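Local coordinates for protein phosphonate monoester hydrolase (Ruegeria pomeroyi, PDB 4UPK) that belongs to the sulfatase family of the alkaline phosphatase clan, enzymes built around a large mixed beta-sheet covered by helices on its faces, at residues S34-I40 and Q231-L237; L124-Y130 and F157-M163; T214-D219 and H323-V327; T340-A346 and T370-A376. One frame throughout, in Å; residues are numbered along the deposited sequence.

Contact 1. Residues S34-I40 and Q231-L237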
# COMPACT_ATOMS: atom_id res chain seq x y z
N SER A 34 -5.58 28.77 -16.28
CA SER A 34 -6.77 28.00 -15.91
C SER A 34 -6.83 27.88 -14.39
O SER A 34 -6.18 27.00 -13.81
CB SER A 34 -6.76 26.62 -16.57
OG SER A 34 -6.67 26.69 -17.98
N ASN A 35 -7.58 28.77 -13.75
CA ASN A 35 -7.72 28.75 -12.29
C ASN A 35 -9.04 28.15 -11.90
O ASN A 35 -9.99 28.19 -12.68
CB ASN A 35 -7.62 30.15 -11.70
CG ASN A 35 -6.36 30.92 -11.99
OD1 ASN A 35 -5.24 30.43 -11.81
ND2 ASN A 35 -6.53 32.18 -12.39
N VAL A 36 -9.09 27.59 -10.68
CA VAL A 36 -10.33 27.08 -10.11
C VAL A 36 -10.54 27.70 -8.72
O VAL A 36 -9.70 27.55 -7.83
CB VAL A 36 -10.47 25.52 -10.12
CG1 VAL A 36 -11.83 25.10 -9.56
CG2 VAL A 36 -10.29 24.96 -11.54
N LEU A 37 -11.64 28.43 -8.57
CA LEU A 37 -12.03 29.04 -7.30
C LEU A 37 -13.32 28.39 -6.87
O LEU A 37 -14.38 28.64 -7.44
CB LEU A 37 -12.15 30.59 -7.37
CG LEU A 37 -12.64 31.29 -6.06
CD1 LEU A 37 -11.68 31.06 -4.89
CD2 LEU A 37 -12.86 32.75 -6.28
N PHE A 38 -13.21 27.53 -5.85
CA PHE A 38 -14.32 26.77 -5.31
C PHE A 38 -14.68 27.26 -3.91
O PHE A 38 -13.95 26.98 -2.94
CB PHE A 38 -13.97 25.27 -5.34
CG PHE A 38 -15.07 24.28 -5.05
CD1 PHE A 38 -16.41 24.69 -4.97
CD2 PHE A 38 -14.80 22.92 -4.91
CE1 PHE A 38 -17.43 23.78 -4.72
CE2 PHE A 38 -15.82 22.01 -4.65
CZ PHE A 38 -17.13 22.44 -4.57
N ILE A 39 -15.79 28.04 -3.82
CA ILE A 39 -16.28 28.56 -2.54
C ILE A 39 -17.51 27.78 -2.11
O ILE A 39 -18.44 27.63 -2.90
CB ILE A 39 -16.56 30.11 -2.48
CG1 ILE A 39 -15.37 30.94 -2.96
CG2 ILE A 39 -17.02 30.57 -1.04
CD1 ILE A 39 -15.71 32.45 -3.12
N ILE A 40 -17.50 27.34 -0.83
CA ILE A 40 -18.60 26.64 -0.19
C ILE A 40 -18.95 27.38 1.10
O ILE A 40 -18.12 27.50 2.01
CB ILE A 40 -18.34 25.10 0.06
CG1 ILE A 40 -18.06 24.35 -1.27
CG2 ILE A 40 -19.51 24.45 0.85
CD1 ILE A 40 -17.69 22.90 -1.13
N GLN A 231 0.32 31.63 -12.26
CA GLN A 231 0.36 30.16 -12.28
C GLN A 231 -1.07 29.62 -12.20
O GLN A 231 -1.99 30.36 -11.83
CB GLN A 231 1.19 29.64 -11.10
CG GLN A 231 2.68 29.49 -11.40
CD GLN A 231 3.49 30.78 -11.41
OE1 GLN A 231 3.20 31.76 -10.68
NE2 GLN A 231 4.57 30.79 -12.19
N ASN A 232 -1.28 28.36 -12.59
CA ASN A 232 -2.61 27.76 -12.52
C ASN A 232 -2.87 27.32 -11.09
O ASN A 232 -2.18 26.44 -10.59
CB ASN A 232 -2.74 26.59 -13.49
CG ASN A 232 -2.82 26.98 -14.94
OD1 ASN A 232 -2.82 28.15 -15.32
ND2 ASN A 232 -2.90 25.98 -15.80
N TRP A 233 -3.82 27.98 -10.42
CA TRP A 233 -4.11 27.63 -9.04
C TRP A 233 -5.51 27.06 -8.88
O TRP A 233 -6.39 27.30 -9.71
CB TRP A 233 -3.83 28.81 -8.05
CG TRP A 233 -4.47 30.12 -8.42
CD1 TRP A 233 -3.85 31.21 -8.94
CD2 TRP A 233 -5.84 30.49 -8.22
NE1 TRP A 233 -4.75 32.22 -9.12
CE2 TRP A 233 -5.98 31.81 -8.69
CE3 TRP A 233 -6.98 29.82 -7.72
CZ2 TRP A 233 -7.21 32.48 -8.68
CZ3 TRP A 233 -8.19 30.50 -7.69
CH2 TRP A 233 -8.30 31.82 -8.15
N PHE A 234 -5.69 26.30 -7.79
CA PHE A 234 -6.94 25.72 -7.32
C PHE A 234 -7.04 26.06 -5.82
O PHE A 234 -6.26 25.55 -5.01
CB PHE A 234 -6.99 24.19 -7.58
CG PHE A 234 -8.16 23.42 -7.00
CD1 PHE A 234 -9.41 24.02 -6.87
CD2 PHE A 234 -8.02 22.09 -6.65
CE1 PHE A 234 -10.50 23.30 -6.34
CE2 PHE A 234 -9.10 21.37 -6.12
CZ PHE A 234 -10.34 21.97 -5.99
N ALA A 235 -7.98 26.96 -5.49
CA ALA A 235 -8.21 27.43 -4.12
C ALA A 235 -9.61 27.04 -3.70
O ALA A 235 -10.59 27.27 -4.44
CB ALA A 235 -8.02 28.93 -4.02
N HIS A 236 -9.69 26.43 -2.50
CA HIS A 236 -10.92 25.98 -1.89
C HIS A 236 -11.13 26.77 -0.60
O HIS A 236 -10.37 26.61 0.35
CB HIS A 236 -10.92 24.44 -1.65
CG HIS A 236 -12.26 23.89 -1.25
ND1 HIS A 236 -13.44 24.50 -1.64
CD2 HIS A 236 -12.56 22.79 -0.52
CE1 HIS A 236 -14.41 23.75 -1.16
NE2 HIS A 236 -13.93 22.72 -0.46
N LEU A 237 -12.13 27.66 -0.60
CA LEU A 237 -12.42 28.58 0.50
C LEU A 237 -13.82 28.26 1.07
O LEU A 237 -14.81 28.21 0.34
CB LEU A 237 -12.26 30.03 -0.00
CG LEU A 237 -12.67 31.23 0.87
CD1 LEU A 237 -11.65 31.52 1.96
CD2 LEU A 237 -12.81 32.47 0.00
O HOH W 1 -3.80 26.19 -18.52

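Contact 2. Residues L124-Y130 and F157-M163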
# COMPACT_ATOMS: atom_id res chain seq x y z
N LEU A 124 -2.00 22.13 -7.19
CA LEU A 124 -1.82 21.96 -5.76
C LEU A 124 -3.12 22.50 -5.16
O LEU A 124 -3.36 23.70 -5.22
CB LEU A 124 -0.58 22.70 -5.21
CG LEU A 124 -0.33 22.55 -3.69
CD1 LEU A 124 0.20 21.17 -3.34
CD2 LEU A 124 0.63 23.57 -3.19
N PRO A 125 -4.01 21.61 -4.64
CA PRO A 125 -5.29 22.10 -4.09
C PRO A 125 -5.08 22.87 -2.79
O PRO A 125 -4.71 22.29 -1.77
CB PRO A 125 -6.13 20.81 -3.93
CG PRO A 125 -5.34 19.73 -4.61
CD PRO A 125 -3.92 20.15 -4.53
N LEU A 126 -5.28 24.18 -2.83
CA LEU A 126 -5.08 25.04 -1.65
C LEU A 126 -6.34 25.11 -0.82
O LEU A 126 -7.41 25.44 -1.35
CB LEU A 126 -4.62 26.44 -2.07
CG LEU A 126 -3.41 26.50 -3.02
CD1 LEU A 126 -3.28 27.85 -3.65
CD2 LEU A 126 -2.12 26.09 -2.32
N LEU A 127 -6.23 24.77 0.48
CA LEU A 127 -7.37 24.80 1.39
C LEU A 127 -7.37 25.94 2.37
O LEU A 127 -6.45 26.10 3.18
CB LEU A 127 -7.57 23.44 2.11
CG LEU A 127 -8.72 23.33 3.12
CD1 LEU A 127 -10.10 23.34 2.41
CD2 LEU A 127 -8.57 22.06 3.96
N PHE A 128 -8.45 26.73 2.33
CA PHE A 128 -8.70 27.84 3.24
C PHE A 128 -9.98 27.50 3.98
O PHE A 128 -11.08 27.73 3.46
CB PHE A 128 -8.84 29.16 2.48
CG PHE A 128 -7.55 29.59 1.84
CD1 PHE A 128 -6.65 30.40 2.53
CD2 PHE A 128 -7.25 29.23 0.53
CE1 PHE A 128 -5.46 30.81 1.93
CE2 PHE A 128 -6.06 29.64 -0.07
CZ PHE A 128 -5.17 30.43 0.64
N GLY A 129 -9.81 26.83 5.12
CA GLY A 129 -10.93 26.37 5.92
C GLY A 129 -10.89 24.94 6.40
O GLY A 129 -10.03 24.58 7.20
N TYR A 130 -11.88 24.14 6.00
CA TYR A 130 -12.10 22.74 6.43
C TYR A 130 -12.76 21.88 5.34
O TYR A 130 -13.39 22.43 4.45
CB TYR A 130 -13.02 22.71 7.67
CG TYR A 130 -14.35 23.40 7.43
CD1 TYR A 130 -14.47 24.78 7.52
CD2 TYR A 130 -15.49 22.66 7.11
CE1 TYR A 130 -15.70 25.41 7.32
CE2 TYR A 130 -16.71 23.28 6.87
CZ TYR A 130 -16.80 24.67 6.96
OH TYR A 130 -17.97 25.34 6.71
N PHE A 157 -5.59 17.59 -0.32
CA PHE A 157 -5.69 19.02 -0.03
C PHE A 157 -4.49 19.52 0.71
O PHE A 157 -4.02 18.88 1.66
CB PHE A 157 -6.99 19.38 0.73
CG PHE A 157 -8.21 19.57 -0.14
CD1 PHE A 157 -8.40 20.75 -0.86
CD2 PHE A 157 -9.17 18.58 -0.24
CE1 PHE A 157 -9.53 20.92 -1.68
CE2 PHE A 157 -10.30 18.75 -1.05
CZ PHE A 157 -10.48 19.93 -1.76
N HIS A 158 -3.97 20.67 0.27
CA HIS A 158 -2.84 21.30 0.90
C HIS A 158 -3.42 22.47 1.69
O HIS A 158 -3.95 23.43 1.13
CB HIS A 158 -1.78 21.74 -0.11
CG HIS A 158 -0.47 22.07 0.53
ND1 HIS A 158 0.56 21.14 0.61
CD2 HIS A 158 -0.06 23.22 1.12
CE1 HIS A 158 1.56 21.75 1.23
NE2 HIS A 158 1.24 23.01 1.55
N GLU A 159 -3.40 22.31 3.02
CA GLU A 159 -3.96 23.30 3.92
C GLU A 159 -3.06 24.52 4.07
O GLU A 159 -1.92 24.39 4.49
CB GLU A 159 -4.26 22.64 5.27
CG GLU A 159 -5.17 23.45 6.16
CD GLU A 159 -5.30 22.83 7.52
OE1 GLU A 159 -4.30 22.84 8.27
OE2 GLU A 159 -6.40 22.32 7.85
N VAL A 160 -3.60 25.70 3.70
CA VAL A 160 -2.94 27.00 3.82
C VAL A 160 -3.35 27.64 5.17
O VAL A 160 -2.49 28.08 5.93
CB VAL A 160 -3.22 27.92 2.60
CG1 VAL A 160 -2.29 29.13 2.63
CG2 VAL A 160 -3.06 27.17 1.28
N THR A 161 -4.67 27.64 5.48
CA THR A 161 -5.25 28.14 6.71
C THR A 161 -6.23 27.12 7.24
O THR A 161 -7.19 26.77 6.54
CB THR A 161 -5.93 29.50 6.50
OG1 THR A 161 -4.99 30.41 5.95
CG2 THR A 161 -6.52 30.09 7.83
N GLU A 162 -6.01 26.67 8.49
CA GLU A 162 -6.89 25.76 9.21
C GLU A 162 -8.01 26.60 9.82
O GLU A 162 -7.75 27.55 10.56
CB GLU A 162 -6.11 25.00 10.32
CG GLU A 162 -6.97 24.10 11.21
CD GLU A 162 -7.57 24.76 12.44
OE1 GLU A 162 -6.79 25.32 13.25
OE2 GLU A 162 -8.81 24.72 12.60
N MET A 163 -9.25 26.23 9.53
CA MET A 163 -10.41 26.95 10.04
C MET A 163 -11.62 26.02 10.14
O MET A 163 -12.60 26.15 9.40
CB MET A 163 -10.70 28.24 9.25
CG MET A 163 -11.79 29.12 9.87
SD MET A 163 -11.23 30.70 10.59
CE MET A 163 -10.23 31.18 9.48
O HOH W 2 -8.93 22.40 7.86

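Contact 3. Residues T214-D219 and H323-V327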
# COMPACT_ATOMS: atom_id res chain seq x y z
N THR A 214 -15.34 35.17 9.66
CA THR A 214 -15.55 35.46 8.24
C THR A 214 -14.46 36.36 7.67
O THR A 214 -13.89 36.02 6.63
CB THR A 214 -16.96 36.06 8.01
OG1 THR A 214 -17.94 35.14 8.50
CG2 THR A 214 -17.23 36.40 6.53
N ALA A 215 -14.18 37.51 8.33
CA ALA A 215 -13.18 38.52 7.94
C ALA A 215 -11.78 37.92 7.95
O ALA A 215 -11.02 38.09 7.00
CB ALA A 215 -13.24 39.73 8.87
N PHE A 216 -11.45 37.21 9.04
CA PHE A 216 -10.15 36.57 9.24
C PHE A 216 -9.81 35.57 8.14
O PHE A 216 -8.69 35.61 7.63
CB PHE A 216 -10.04 35.96 10.65
CG PHE A 216 -8.76 35.21 10.89
CD1 PHE A 216 -7.60 35.89 11.27
CD2 PHE A 216 -8.68 33.84 10.65
CE1 PHE A 216 -6.39 35.20 11.43
CE2 PHE A 216 -7.47 33.16 10.80
CZ PHE A 216 -6.33 33.84 11.21
N LEU A 217 -10.77 34.68 7.77
CA LEU A 217 -10.53 33.68 6.71
C LEU A 217 -10.28 34.33 5.35
O LEU A 217 -9.36 33.94 4.65
CB LEU A 217 -11.67 32.64 6.63
CG LEU A 217 -11.45 31.42 5.73
CD1 LEU A 217 -10.20 30.60 6.13
CD2 LEU A 217 -12.64 30.55 5.74
N THR A 218 -11.07 35.37 5.03
CA THR A 218 -10.95 36.19 3.82
C THR A 218 -9.58 36.87 3.80
O THR A 218 -8.92 36.91 2.75
CB THR A 218 -12.09 37.22 3.74
OG1 THR A 218 -13.32 36.55 4.01
CG2 THR A 218 -12.15 37.91 2.37
N ASP A 219 -9.15 37.41 4.96
CA ASP A 219 -7.84 38.03 5.11
C ASP A 219 -6.71 37.03 4.85
O ASP A 219 -5.76 37.37 4.16
CB ASP A 219 -7.68 38.69 6.49
CG ASP A 219 -8.50 39.95 6.73
OD1 ASP A 219 -9.05 40.50 5.75
OD2 ASP A 219 -8.64 40.34 7.89
N HIS A 323 -17.47 40.02 2.34
CA HIS A 323 -16.14 39.43 2.21
C HIS A 323 -15.91 38.69 0.89
O HIS A 323 -14.78 38.70 0.41
CB HIS A 323 -15.75 38.63 3.46
CG HIS A 323 -15.50 39.52 4.63
ND1 HIS A 323 -14.33 40.24 4.73
CD2 HIS A 323 -16.31 39.86 5.65
CE1 HIS A 323 -14.45 40.98 5.83
NE2 HIS A 323 -15.63 40.78 6.42
N ILE A 324 -16.96 38.11 0.27
CA ILE A 324 -16.88 37.43 -1.04
C ILE A 324 -16.63 38.48 -2.14
O ILE A 324 -15.92 38.21 -3.09
CB ILE A 324 -18.10 36.47 -1.31
CG1 ILE A 324 -17.96 35.19 -0.49
CG2 ILE A 324 -18.29 36.13 -2.84
CD1 ILE A 324 -19.15 34.22 -0.53
N GLY A 325 -17.17 39.70 -1.95
CA GLY A 325 -16.93 40.84 -2.84
C GLY A 325 -15.45 41.21 -2.92
O GLY A 325 -14.96 41.57 -3.99
N ARG A 326 -14.73 41.09 -1.81
CA ARG A 326 -13.29 41.34 -1.70
C ARG A 326 -12.50 40.29 -2.48
O ARG A 326 -11.46 40.62 -3.04
CB ARG A 326 -12.83 41.33 -0.24
CG ARG A 326 -13.35 42.46 0.64
CD ARG A 326 -13.03 42.14 2.09
NE ARG A 326 -11.60 42.25 2.36
CZ ARG A 326 -10.95 41.64 3.35
NH1 ARG A 326 -11.60 40.83 4.18
NH2 ARG A 326 -9.65 41.83 3.51
N VAL A 327 -12.96 39.01 -2.46
CA VAL A 327 -12.36 37.87 -3.17
C VAL A 327 -12.52 38.10 -4.69
O VAL A 327 -11.55 37.96 -5.43
CB VAL A 327 -12.95 36.51 -2.70
CG1 VAL A 327 -12.40 35.35 -3.54
CG2 VAL A 327 -12.69 36.27 -1.21

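Contact 4. Residues T340-A346 and T370-A376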
# COMPACT_ATOMS: atom_id res chain seq x y z
N THR A 340 -10.92 32.35 -14.81
CA THR A 340 -11.17 31.49 -13.64
C THR A 340 -12.55 30.82 -13.65
O THR A 340 -13.57 31.48 -13.86
CB THR A 340 -10.94 32.30 -12.34
OG1 THR A 340 -9.61 32.80 -12.35
CG2 THR A 340 -11.16 31.49 -11.04
N LEU A 341 -12.57 29.52 -13.35
CA LEU A 341 -13.79 28.78 -13.14
C LEU A 341 -14.16 29.06 -11.68
O LEU A 341 -13.43 28.66 -10.76
CB LEU A 341 -13.61 27.25 -13.38
CG LEU A 341 -14.78 26.34 -12.97
CD1 LEU A 341 -16.04 26.62 -13.81
CD2 LEU A 341 -14.41 24.90 -13.05
N ILE A 342 -15.26 29.81 -11.48
CA ILE A 342 -15.76 30.17 -10.16
C ILE A 342 -16.96 29.31 -9.85
O ILE A 342 -17.91 29.26 -10.64
CB ILE A 342 -16.05 31.70 -9.98
CG1 ILE A 342 -14.77 32.55 -10.27
CG2 ILE A 342 -16.61 32.00 -8.58
CD1 ILE A 342 -14.99 34.09 -10.39
N VAL A 343 -16.89 28.58 -8.73
CA VAL A 343 -17.99 27.73 -8.27
C VAL A 343 -18.38 28.20 -6.87
O VAL A 343 -17.57 28.16 -5.94
CB VAL A 343 -17.71 26.20 -8.31
CG1 VAL A 343 -18.98 25.42 -7.95
CG2 VAL A 343 -17.16 25.73 -9.66
N VAL A 344 -19.62 28.68 -6.74
CA VAL A 344 -20.15 29.13 -5.46
C VAL A 344 -21.40 28.32 -5.16
O VAL A 344 -22.33 28.26 -5.98
CB VAL A 344 -20.37 30.67 -5.33
CG1 VAL A 344 -20.81 31.04 -3.90
CG2 VAL A 344 -19.12 31.44 -5.72
N THR A 345 -21.42 27.68 -3.98
CA THR A 345 -22.54 26.88 -3.51
C THR A 345 -22.59 26.86 -1.97
O THR A 345 -21.73 27.44 -1.31
CB THR A 345 -22.40 25.42 -4.11
OG1 THR A 345 -23.64 24.72 -3.97
CG2 THR A 345 -21.24 24.61 -3.49
N ALA A 346 -23.59 26.16 -1.42
CA ALA A 346 -23.71 25.82 -0.01
C ALA A 346 -23.71 24.29 0.05
O ALA A 346 -24.14 23.64 -0.90
CB ALA A 346 -24.98 26.39 0.60
N THR A 370 -29.96 24.19 -2.08
CA THR A 370 -28.79 25.07 -1.93
C THR A 370 -28.52 25.93 -3.14
O THR A 370 -28.79 25.51 -4.27
CB THR A 370 -27.56 24.26 -1.51
OG1 THR A 370 -27.48 23.06 -2.29
CG2 THR A 370 -27.59 23.88 -0.08
N PRO A 371 -27.99 27.16 -2.94
CA PRO A 371 -27.67 28.00 -4.10
C PRO A 371 -26.45 27.46 -4.85
O PRO A 371 -25.60 26.79 -4.25
CB PRO A 371 -27.40 29.38 -3.48
CG PRO A 371 -26.90 29.08 -2.09
CD PRO A 371 -27.62 27.82 -1.67
N LEU A 372 -26.38 27.72 -6.16
CA LEU A 372 -25.29 27.32 -7.03
C LEU A 372 -25.09 28.33 -8.15
O LEU A 372 -26.00 28.57 -8.95
CB LEU A 372 -25.43 25.87 -7.59
CG LEU A 372 -24.32 25.41 -8.57
CD1 LEU A 372 -22.94 25.39 -7.91
CD2 LEU A 372 -24.61 24.07 -9.14
N ILE A 373 -23.89 28.94 -8.18
CA ILE A 373 -23.50 29.91 -9.19
C ILE A 373 -22.21 29.40 -9.78
O ILE A 373 -21.27 29.09 -9.04
CB ILE A 373 -23.35 31.39 -8.68
CG1 ILE A 373 -24.58 31.87 -7.85
CG2 ILE A 373 -23.07 32.35 -9.86
CD1 ILE A 373 -24.31 33.07 -6.89
N ILE A 374 -22.17 29.31 -11.11
CA ILE A 374 -20.97 28.89 -11.80
C ILE A 374 -20.62 29.91 -12.87
O ILE A 374 -21.43 30.18 -13.76
CB ILE A 374 -21.02 27.42 -12.34
CG1 ILE A 374 -21.26 26.39 -11.19
CG2 ILE A 374 -19.74 27.10 -13.16
CD1 ILE A 374 -21.41 24.89 -11.62
N ARG A 375 -19.41 30.47 -12.78
CA ARG A 375 -18.90 31.36 -13.79
C ARG A 375 -17.71 30.71 -14.43
O ARG A 375 -16.78 30.26 -13.75
CB ARG A 375 -18.51 32.75 -13.25
CG ARG A 375 -18.52 33.77 -14.37
CD ARG A 375 -17.90 35.08 -14.01
NE ARG A 375 -17.85 35.98 -15.17
CZ ARG A 375 -16.90 35.96 -16.10
NH1 ARG A 375 -15.92 35.07 -16.05
NH2 ARG A 375 -16.94 36.82 -17.11
N ALA A 376 -17.73 30.65 -15.75
CA ALA A 376 -16.64 30.09 -16.53
C ALA A 376 -16.42 31.01 -17.71
O ALA A 376 -17.40 31.53 -18.25
CB ALA A 376 -17.02 28.69 -17.02
O HOH W 3 -14.92 33.74 -13.87
O HOH W 4 -25.62 21.12 -1.75

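Contact 1. Residues S34-I40 and Q231-L237
Trp233 takes the tight rotamer with CG between its backbone N and carbonyl carbon (chi1 52°), which folds the indole back over Asn35, while Asn35 turns its CG beside its own N (chi1 -58°) and presents a flat amide. The two groups stack with planes 12° apart, Asn35 CG lying 3.4 Å from Trp233 CE2 and Asn35 CB sitting over the six-membered ring. Asparagine suits this place because its amide can lie on an aromatic face and still bond within its own plane: Asn35 OD1 accepts the N-H of Trp233 at 3.2 Å on a lone pair, its ND2 bonds Thr340, and the indole NE1 goes to Gln336. One step back, Asn232 OD1 receives Ser34 N at 3.0 Å from above the amide plane.

From Val36 on, parallel pairing takes over, Phe38 N bonding Ala235 O at 3.0 Å. Phe38 O is gripped twice, by Leu237 N and, from the opposite face of the carbonyl, by His236 ND1 at 2.8 Å. That second bond, lying in the ring plane, helps to fix the rotation of the imidazole, which forms an offset stack on the Phe38 ring and meets Ile40 CD1 at its edge, 3.4 Å from His236 CE1.

Leu37, Ile39, Ala235 and Leu237 share the other face, where Leu37 and Leu237 meet helix 303-333; Val36 and Phe38 pack on helix 394-402. Bulky apolar residues pointing both ways suit a strand buried between helices. Such neighbouring parallel strands, covered on both faces, are typical of the central sheet of the alkaline phosphatase fold.

Contact 2. Residues L124-Y130 and F157-M163
Backbone bonds set the pairing of Leu127 with the strand at Glu159. His158 N reaches Pro125 O at 2.7 Å, and Leu127 N returns a bond to His158 O. The register then slips by one residue: Leu127 O accepts both Val160 N, at 2.9 Å, and Thr161 N, at 3.3 Å, which marks a beta bulge. Pairing resumes with Gly129 N on Thr161 O at 3.0 Å, and Gly129, at a positive phi of 132°, has the residue type that tolerates such a backbone.

Apolar packing follows the bulge. Val160 points toward the other strand, its CB over one face of the Phe128 ring toward the rim. With CG1 opposite the backbone N (chi1 -168°), its methyls part: CG1 lies 3.7 Å from Phe128 CE1, and CG2 meets Leu126 CB. At the start of the segments, Phe157 CD1 touches Pro125 CB at 3.8 Å.

Among polar groups, Glu159 OE2 forms a salt bridge with Arg164. Glu159 OE1 and His158 NE2 bond their counterparts, His158 and Glu159 of the second subunit.

Leu126 and Phe128 pair on with strand 234-239, Pro125 and Phe157 rest on helix 114-120, and Val160 and Met163 pack against helix 213-224.

Contact 3. Residues T214-D219 and H323-V327
Thr214 opens the contact with its methyl: CG2 lies 3.7 Å from His323 CD2. Ala215 comes next and brings its backbone close, since a small side chain lets the imidazole settle on the helix. Its CA stands over one face of the His323 ring, 3.7 Å from the centroid in a CH-pi contact, and its CB meets His323 CE1 at 3.5 Å.

One turn on, Thr218 points toward the other helix. Turning OG1 beside its own backbone N (chi1 -47°) lets the hydroxyl donate to Thr214 O at 2.7 Å, so the buried polar atom is satisfied within its own helix, with Tyr239 OH as a further partner. The same rotation places CG2 against the Arg326 guanidinium and Val327 CG2.

Asp219 closes the segment at the partly exposed border. One carboxylate oxygen, OD1, receives both nitrogens: Arg326 NH2 at 2.7 Å, in the guanidinium plane, and NH1 more weakly; the carboxylate plane stands 77° from the guanidinium. Arg326 NH1 also donates to His323 ND1 at 2.8 Å, a bond that ties the ring to the arginine and would orient both.

The segments run nearly parallel, 8° apart, with axes 10.0 Å from each other. Here helices 213-224 and 303-333 lie side by side on one face of the sheet, where Leu217 and Val327 both pack on Leu237 of strand 234-239 and Val327 also reaches Leu37 of strand 35-41.

Contact 4. Residues T340-A346 and T370-A376
Arg375 faces Ile342 in a hydrogen-bonded antiparallel pair. Its CB lies 4.2 Å from Ile342 CB, the apolar part of the chain beside a branched residue. The extended aliphatic stem, with CG anti to the backbone N (chi1 -158°), then carries the guanidinium toward the Thr340 end of the partner strand, and the side chain also lies against Ala69 and Tyr337. At the head, NE makes a salt bridge to Asp68 and NH1 donates to a water at 2.7 Å, which in turn donates to Thr340 O; a long, weak ion pair joins NH2 to Asp338. A long cationic chain suits this partly exposed place: the stem packs and the guanidinium finds its ionic and water partners at the tip.

Along the strands, Val344 N bonds Ile373 O at 2.9 Å and Ile373 N bonds Val344 O at 2.8 Å. Toward the far end, Pro371 has no N-H to offer, but its carbonyl accepts Thr345 OG1 at 2.9 Å, in the carbonyl plane. Leu372 CD1 fits beside them, 3.8 Å from Thr345 CB and 4.0 Å from Val343 CG1.

Val344 and Ile373 face helix 60-67, while Leu341, Thr345 and Leu372 pack on helix 394-402; beta-branched and aliphatic residues suit strands covered on both sides. Strand 340-346 is parallel to strand 35-41 yet antiparallel to 372-375, the switch of direction that makes this central sheet mixed, as in the alkaline phosphatase fold.

Contacts 1, 2 and 4 join neighbouring strands of one mixed sheet and are largely buried; contact 3, only partly buried, couples two helices lying on it. Strand 234-239 links contact 1 to contact 2, and strand 35-41 links it to contact 4, so contact 1 stands in the middle, with contacts 2 and 4 about 19 Å apart between centres. Parallel pairing in contacts 1 and 2 gives way to antiparallel pairing in contact 4. Contact 1 adds an aromatic stack and an amide-on-indole stack, contact 2 a bulge and subunit-crossing polar bonds, contact 4 aliphatic packing. Contact 3 relies on a salt bridge and ring-face packing, and meets contact 1 through apolar packing, whereas contacts 2 and 4 join it by backbone bonds.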